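Local coordinates for cupin domain protein (Microcystis aeruginosa DIANCHI905, PDB 5ZBF) that probably acts as an isomerase in the biosynthesis of the Choi moiety of aeruginosins, binding 4-hydroxyphenylpyruvic acid beside an iron(II) ion, at residues E3-P8 with I168-E173; E156-I161 with I182-S187. One frame throughout, in Å; residues are numbered along the deposited sequence. Where two conformers were deposited one is given.

Contact 1: E3-P8 with I168-E173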
loop_
_atom_site.group_PDB
_atom_site.type_symbol
_atom_site.label_atom_id
_atom_site.label_comp_id
_atom_site.label_asym_id
_atom_site.label_seq_id
_atom_site.Cartn_x
_atom_site.Cartn_y
_atom_site.Cartn_z
ATOM N N GLU A 3 -13.240 -10.881 5.848
ATOM C CA GLU A 3 -12.569 -10.870 4.551
ATOM C C GLU A 3 -12.364 -9.434 4.064
ATOM O O GLU A 3 -11.280 -9.080 3.622
ATOM C CB GLU A 3 -13.356 -11.660 3.498
ATOM C CG GLU A 3 -12.665 -11.695 2.136
ATOM C CD GLU A 3 -13.452 -12.431 1.070
ATOM O OE1 GLU A 3 -14.698 -12.486 1.165
ATOM O OE2 GLU A 3 -12.818 -12.949 0.122
ATOM N N PHE A 4 -13.417 -8.621 4.132
ATOM C CA PHE A 4 -13.367 -7.261 3.586
ATOM C C PHE A 4 -12.675 -6.249 4.492
ATOM O O PHE A 4 -12.168 -5.233 4.010
ATOM C CB PHE A 4 -14.773 -6.740 3.277
ATOM C CG PHE A 4 -15.569 -7.609 2.347
ATOM C CD1 PHE A 4 -14.980 -8.243 1.251
ATOM C CD2 PHE A 4 -16.936 -7.749 2.539
ATOM C CE1 PHE A 4 -15.736 -9.024 0.391
ATOM C CE2 PHE A 4 -17.700 -8.523 1.677
ATOM C CZ PHE A 4 -17.099 -9.160 0.600
ATOM N N PHE A 5 -12.665 -6.515 5.796
ATOM C CA PHE A 5 -11.970 -5.669 6.760
ATOM C C PHE A 5 -11.082 -6.557 7.630
ATOM O O PHE A 5 -11.402 -6.850 8.785
ATOM C CB PHE A 5 -12.964 -4.869 7.592
ATOM C CG PHE A 5 -13.840 -3.978 6.762
ATOM C CD1 PHE A 5 -13.349 -2.775 6.264
ATOM C CD2 PHE A 5 -15.124 -4.370 6.426
ATOM C CE1 PHE A 5 -14.145 -1.956 5.473
ATOM C CE2 PHE A 5 -15.927 -3.550 5.634
ATOM C CZ PHE A 5 -15.433 -2.348 5.168
ATOM N N PRO A 6 -9.962 -7.003 7.054
ATOM C CA PRO A 6 -9.160 -8.023 7.735
ATOM C C PRO A 6 -8.477 -7.534 9.015
ATOM O O PRO A 6 -8.002 -6.393 9.084
ATOM C CB PRO A 6 -8.132 -8.432 6.678
ATOM C CG PRO A 6 -8.074 -7.307 5.708
ATOM C CD PRO A 6 -9.450 -6.696 5.702
ATOM N N VAL A 7 -8.448 -8.407 10.016
ATOM C CA VAL A 7 -7.753 -8.146 11.269
ATOM C C VAL A 7 -6.278 -8.524 11.103
ATOM O O VAL A 7 -5.983 -9.640 10.675
ATOM C CB VAL A 7 -8.385 -8.964 12.410
ATOM C CG1 VAL A 7 -7.620 -8.758 13.708
ATOM C CG2 VAL A 7 -9.859 -8.609 12.583
ATOM N N PRO A 8 -5.345 -7.600 11.425
ATOM C CA PRO A 8 -3.931 -7.918 11.248
ATOM C C PRO A 8 -3.391 -8.809 12.358
ATOM O O PRO A 8 -3.936 -8.830 13.462
ATOM C CB PRO A 8 -3.254 -6.550 11.286
ATOM C CG PRO A 8 -4.137 -5.710 12.128
ATOM C CD PRO A 8 -5.537 -6.218 11.902
ATOM N N ILE A 168 -16.589 3.090 4.987
ATOM C CA ILE A 168 -16.424 2.249 3.792
ATOM C C ILE A 168 -17.467 1.136 3.827
ATOM O O ILE A 168 -17.657 0.518 4.862
ATOM C CB ILE A 168 -15.011 1.621 3.751
ATOM C CG1 ILE A 168 -13.941 2.713 3.581
ATOM C CG2 ILE A 168 -14.891 0.593 2.620
ATOM C CD1 ILE A 168 -13.909 3.342 2.199
ATOM N N PHE A 169 -18.144 0.909 2.699
ATOM C CA PHE A 169 -19.099 -0.190 2.529
ATOM C C PHE A 169 -18.570 -1.108 1.443
ATOM O O PHE A 169 -18.183 -0.638 0.384
ATOM C CB PHE A 169 -20.489 0.332 2.123
ATOM C CG PHE A 169 -21.464 -0.753 1.690
ATOM C CD1 PHE A 169 -21.514 -1.190 0.366
ATOM C CD2 PHE A 169 -22.347 -1.319 2.607
ATOM C CE1 PHE A 169 -22.409 -2.175 -0.029
ATOM C CE2 PHE A 169 -23.246 -2.300 2.220
ATOM C CZ PHE A 169 -23.280 -2.729 0.899
ATOM N N ILE A 170 -18.533 -2.406 1.728
ATOM C CA ILE A 170 -18.155 -3.401 0.733
ATOM C C ILE A 170 -19.172 -4.536 0.713
ATOM O O ILE A 170 -19.327 -5.268 1.699
ATOM C CB ILE A 170 -16.742 -3.956 0.985
ATOM C CG1 ILE A 170 -15.717 -2.836 0.823
ATOM C CG2 ILE A 170 -16.424 -5.088 0.017
ATOM C CD1 ILE A 170 -14.336 -3.221 1.277
ATOM N N GLU A 171 -19.866 -4.640 -0.423
ATOM C CA GLU A 171 -20.865 -5.676 -0.763
ATOM C C GLU A 171 -22.099 -5.702 0.112
ATOM O O GLU A 171 -23.229 -5.542 -0.378
ATOM C CB GLU A 171 -20.243 -7.089 -0.798
ATOM C CG GLU A 171 -21.074 -8.155 -1.523
ATOM C CD GLU A 171 -21.020 -8.053 -3.045
ATOM O OE1 GLU A 171 -21.039 -6.927 -3.593
ATOM O OE2 GLU A 171 -20.975 -9.099 -3.703
ATOM N N ASN A 172 -21.875 -5.961 1.392
ATOM C CA ASN A 172 -22.934 -6.200 2.348
ATOM C C ASN A 172 -22.440 -5.953 3.786
ATOM O O ASN A 172 -23.037 -6.451 4.742
ATOM C CB ASN A 172 -23.423 -7.649 2.170
ATOM C CG ASN A 172 -22.265 -8.643 2.025
ATOM O OD1 ASN A 172 -21.210 -8.456 2.609
ATOM N ND2 ASN A 172 -22.456 -9.685 1.215
ATOM N N GLU A 173 -21.381 -5.147 3.921
ATOM C CA GLU A 173 -20.656 -4.954 5.175
ATOM C C GLU A 173 -20.149 -3.506 5.237
ATOM O O GLU A 173 -19.683 -2.987 4.230
ATOM C CB GLU A 173 -19.466 -5.927 5.206
ATOM C CG GLU A 173 -19.109 -6.420 6.581
ATOM C CD GLU A 173 -17.927 -7.371 6.585
ATOM O OE1 GLU A 173 -17.900 -8.341 5.800
ATOM O OE2 GLU A 173 -17.031 -7.158 7.404
HETATM O O HOH W 1 -16.132 -10.030 4.825
#

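Contact 2: E156-I161 with I182-S187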
loop_
_atom_site.group_PDB
_atom_site.type_symbol
_atom_site.label_atom_id
_atom_site.label_comp_id
_atom_site.label_asym_id
_atom_site.label_seq_id
_atom_site.Cartn_x
_atom_site.Cartn_y
_atom_site.Cartn_z
ATOM N N GLU A 156 -9.002 -6.467 -7.993
ATOM C CA GLU A 156 -8.950 -6.467 -6.541
ATOM C C GLU A 156 -8.358 -5.149 -6.078
ATOM O O GLU A 156 -7.472 -4.598 -6.733
ATOM C CB GLU A 156 -8.102 -7.619 -6.025
ATOM C CG GLU A 156 -8.709 -8.964 -6.337
ATOM C CD GLU A 156 -7.777 -10.084 -5.996
ATOM O OE1 GLU A 156 -7.250 -10.715 -6.935
ATOM O OE2 GLU A 156 -7.566 -10.311 -4.790
ATOM N N GLU A 157 -8.853 -4.653 -4.950
ATOM C CA GLU A 157 -8.413 -3.376 -4.412
ATOM C C GLU A 157 -8.191 -3.483 -2.919
ATOM O O GLU A 157 -9.027 -4.026 -2.193
ATOM C CB GLU A 157 -9.461 -2.310 -4.701
ATOM C CG GLU A 157 -9.122 -0.925 -4.187
ATOM C CD GLU A 157 -10.167 0.096 -4.584
ATOM O OE1 GLU A 157 -10.714 -0.024 -5.702
ATOM O OE2 GLU A 157 -10.434 1.008 -3.781
ATOM N N ILE A 158 -7.050 -2.970 -2.475
ATOM C CA ILE A 158 -6.745 -2.863 -1.056
ATOM C C ILE A 158 -6.550 -1.393 -0.767
ATOM O O ILE A 158 -5.836 -0.717 -1.507
ATOM C CB ILE A 158 -5.454 -3.619 -0.715
ATOM C CG1 ILE A 158 -5.648 -5.112 -0.994
ATOM C CG2 ILE A 158 -5.056 -3.374 0.738
ATOM C CD1 ILE A 158 -4.359 -5.899 -1.051
ATOM N N GLY A 159 -7.143 -0.889 0.315
ATOM C CA GLY A 159 -6.944 0.524 0.642
ATOM C C GLY A 159 -6.910 0.857 2.124
ATOM O O GLY A 159 -7.321 0.068 2.963
ATOM N N PHE A 160 -6.424 2.054 2.423
ATOM C CA PHE A 160 -6.341 2.530 3.787
ATOM C C PHE A 160 -6.187 4.037 3.787
ATOM O O PHE A 160 -5.883 4.628 2.760
ATOM C CB PHE A 160 -5.167 1.847 4.525
ATOM C CG PHE A 160 -3.800 2.175 3.975
ATOM C CD1 PHE A 160 -3.001 3.145 4.575
ATOM C CD2 PHE A 160 -3.284 1.473 2.882
ATOM C CE1 PHE A 160 -1.737 3.427 4.084
ATOM C CE2 PHE A 160 -2.035 1.771 2.378
ATOM C CZ PHE A 160 -1.253 2.744 2.983
ATOM N N ILE A 161 -6.352 4.645 4.954
ATOM C CA ILE A 161 -6.217 6.094 5.073
ATOM C C ILE A 161 -5.138 6.464 6.074
ATOM O O ILE A 161 -4.771 5.657 6.927
ATOM C CB ILE A 161 -7.557 6.777 5.428
ATOM C CG1 ILE A 161 -8.010 6.438 6.858
ATOM C CG2 ILE A 161 -8.610 6.391 4.406
ATOM C CD1 ILE A 161 -9.262 7.168 7.299
ATOM N N ILE A 182 -7.220 -1.671 7.182
ATOM C CA ILE A 182 -7.385 -1.648 5.722
ATOM C C ILE A 182 -8.750 -2.181 5.307
ATOM O O ILE A 182 -9.452 -2.835 6.085
ATOM C CB ILE A 182 -6.288 -2.456 4.970
ATOM C CG1 ILE A 182 -6.501 -3.979 5.101
ATOM C CG2 ILE A 182 -4.894 -2.063 5.440
ATOM C CD1 ILE A 182 -5.442 -4.795 4.389
ATOM N N TYR A 183 -9.127 -1.889 4.066
ATOM C CA TYR A 183 -10.217 -2.615 3.438
ATOM C C TYR A 183 -9.651 -3.441 2.292
ATOM O O TYR A 183 -8.629 -3.084 1.687
ATOM C CB TYR A 183 -11.358 -1.692 2.968
ATOM C CG TYR A 183 -11.009 -0.788 1.809
ATOM C CD1 TYR A 183 -11.062 -1.247 0.497
ATOM C CD2 TYR A 183 -10.606 0.519 2.026
ATOM C CE1 TYR A 183 -10.720 -0.417 -0.570
ATOM C CE2 TYR A 183 -10.280 1.361 0.972
ATOM C CZ TYR A 183 -10.332 0.892 -0.324
ATOM O OH TYR A 183 -9.994 1.740 -1.357
ATOM N N TYR A 184 -10.342 -4.532 2.001
ATOM C CA TYR A 184 -10.025 -5.384 0.871
ATOM C C TYR A 184 -11.306 -5.642 0.088
ATOM O O TYR A 184 -12.266 -6.185 0.630
ATOM C CB TYR A 184 -9.423 -6.704 1.352
ATOM C CG TYR A 184 -9.327 -7.746 0.263
ATOM C CD1 TYR A 184 -8.690 -7.460 -0.937
ATOM C CD2 TYR A 184 -9.878 -9.020 0.431
ATOM C CE1 TYR A 184 -8.596 -8.411 -1.945
ATOM C CE2 TYR A 184 -9.784 -9.975 -0.569
ATOM C CZ TYR A 184 -9.145 -9.662 -1.757
ATOM O OH TYR A 184 -9.051 -10.596 -2.772
ATOM N N ALA A 185 -11.309 -5.240 -1.178
ATOM C CA ALA A 185 -12.461 -5.436 -2.060
ATOM C C ALA A 185 -12.066 -6.393 -3.173
ATOM O O ALA A 185 -11.350 -6.002 -4.092
ATOM C CB ALA A 185 -12.924 -4.109 -2.645
ATOM N N PRO A 186 -12.515 -7.657 -3.087
ATOM C CA PRO A 186 -12.243 -8.597 -4.165
ATOM C C PRO A 186 -12.846 -8.137 -5.477
ATOM O O PRO A 186 -13.692 -7.232 -5.495
ATOM C CB PRO A 186 -12.937 -9.887 -3.705
ATOM C CG PRO A 186 -13.089 -9.750 -2.243
ATOM C CD PRO A 186 -13.239 -8.288 -1.972
ATOM N N SER A 187 -12.422 -8.769 -6.564
ATOM C CA SER A 187 -12.988 -8.484 -7.878
ATOM C C SER A 187 -14.512 -8.537 -7.838
ATOM O O SER A 187 -15.102 -9.452 -7.255
ATOM C CB SER A 187 -12.461 -9.468 -8.922
ATOM O OG SER A 187 -11.121 -9.158 -9.261
#

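Contact 1: E3-P8 with I168-E173
Phe4 lays one face of its ring on Ile170 in the tightly packed apolar part of the contact. The methyl CG2 of Ile170 sits over the middle of the ring, 3.6 Å from its centroid and 14° off the normal, a CH-pi contact. Ile170 has a second conformer, so this contact is less certain. Phe5 works one step further back along the strand. Its chi1 of -59° sets CG anti to the carbonyl carbon. Phe5 CE1 lies 3.9 Å from Ile168 CG2, while CZ meets Ile170 CD1 at 4.1 Å. The two phenylalanines belong to the arm that leads into strand 9-14, and they rest on the hairpin of strands 166-170 and 173-177 in the second cupin domain of this bicupin chain. The hairpin closes through Glu171 and Asn172, with a 2.8 Å bond from Ile170 N to Glu173 O. Phe4 CE2 lies 3.8 Å from Glu171 CB. An alanine in place of Phe4 would probably leave the CG2 methyl of Ile170 without its aromatic cover and open a gap beside Glu171 CB. Toward solvent the contact becomes polar and looser. Asn172 OD1 comes up to the edge of the Phe4 ring, 3.6 Å from CE2. Glu173 sends its carboxylate past both rings: OE2 lies in the plane of the Phe5 ring, at its edge, and is hydrogen-bonded to Ser2 OG, which also takes Phe5 N. The other oxygen, OE1, accepts from a water 2.6 Å away, and that water accepts in turn from Phe4 N at 3.1 Å.

Contact 2: E156-I161 with I182-S187
Tyr183 folds its ring back over Gly159, and the fit depends on the glycine having no side chain. A chi1 of 69° puts Tyr183 CG between the backbone N and the carbonyl carbon; the ring beyond it lies with one face on the Gly159 backbone. Gly159 CA is 3.8 Å from the ring centroid, and a beta carbon there would run into CZ. The phenol then ends at Glu157, on the same face of the sheet: Tyr183 OH donates to the anti lone pair of Glu157 OE2 at 2.6 Å.

On the other face the bump is Ile158, set between Ile182 and Tyr184. Ile158 and Ile182 lie side by side and point the same way, with Ile158 CG2 3.9 Å from Ile182 CD1. Ile158 CG1, the other branch, lies 3.8 Å from Tyr184 CD1. The Tyr184 ring, whose CG is anti to the backbone N, carries its hydroxyl to Glu156, where OH donates to OE2 at 2.5 Å, on the anti side but 32° out of the carboxylate plane.

Between these two sets of side chains runs an antiparallel pairing of two cupin strands. Glu157 with Ala185 and Gly159 with Tyr183 are hydrogen-bonded pairs, and Ile158 with Tyr184 is the non-hydrogen-bonded pair between them. The shortest of the four backbone bonds is Ala185 N to Glu157 O, 2.8 Å.

The other edge of strand 156-161 is bonded to strand 201-208, while Tyr184 pairs beyond the contact with the backbone of Phe4. Ile158 and Ile182 both press on Cys24 and Phe29, so strands 17-24 and 27-34 cover that face in a chain without helices.

Contact 2 lies within the fold, its centre about 10 Å from the centre of the chain, and contact 1 farther out, its centre about 16 Å from that point. Contact 1 rests the N-terminal arm on the second cupin domain, while contact 2 pairs two strands within that domain. Contact 2 adds buried tyrosine-glutamate bonds, whereas contact 1 has no direct hydrogen bond between its segments and relies on ring packing, with a water on its polar, more exposed side. They meet where Phe4 O lies 2.8 Å from Tyr184 N, probably a hydrogen bond, and where the Phe4 ring touches Pro186. Strands 156-161 and 166-170 follow each other in the chain, and the contacts' segments alternate along it.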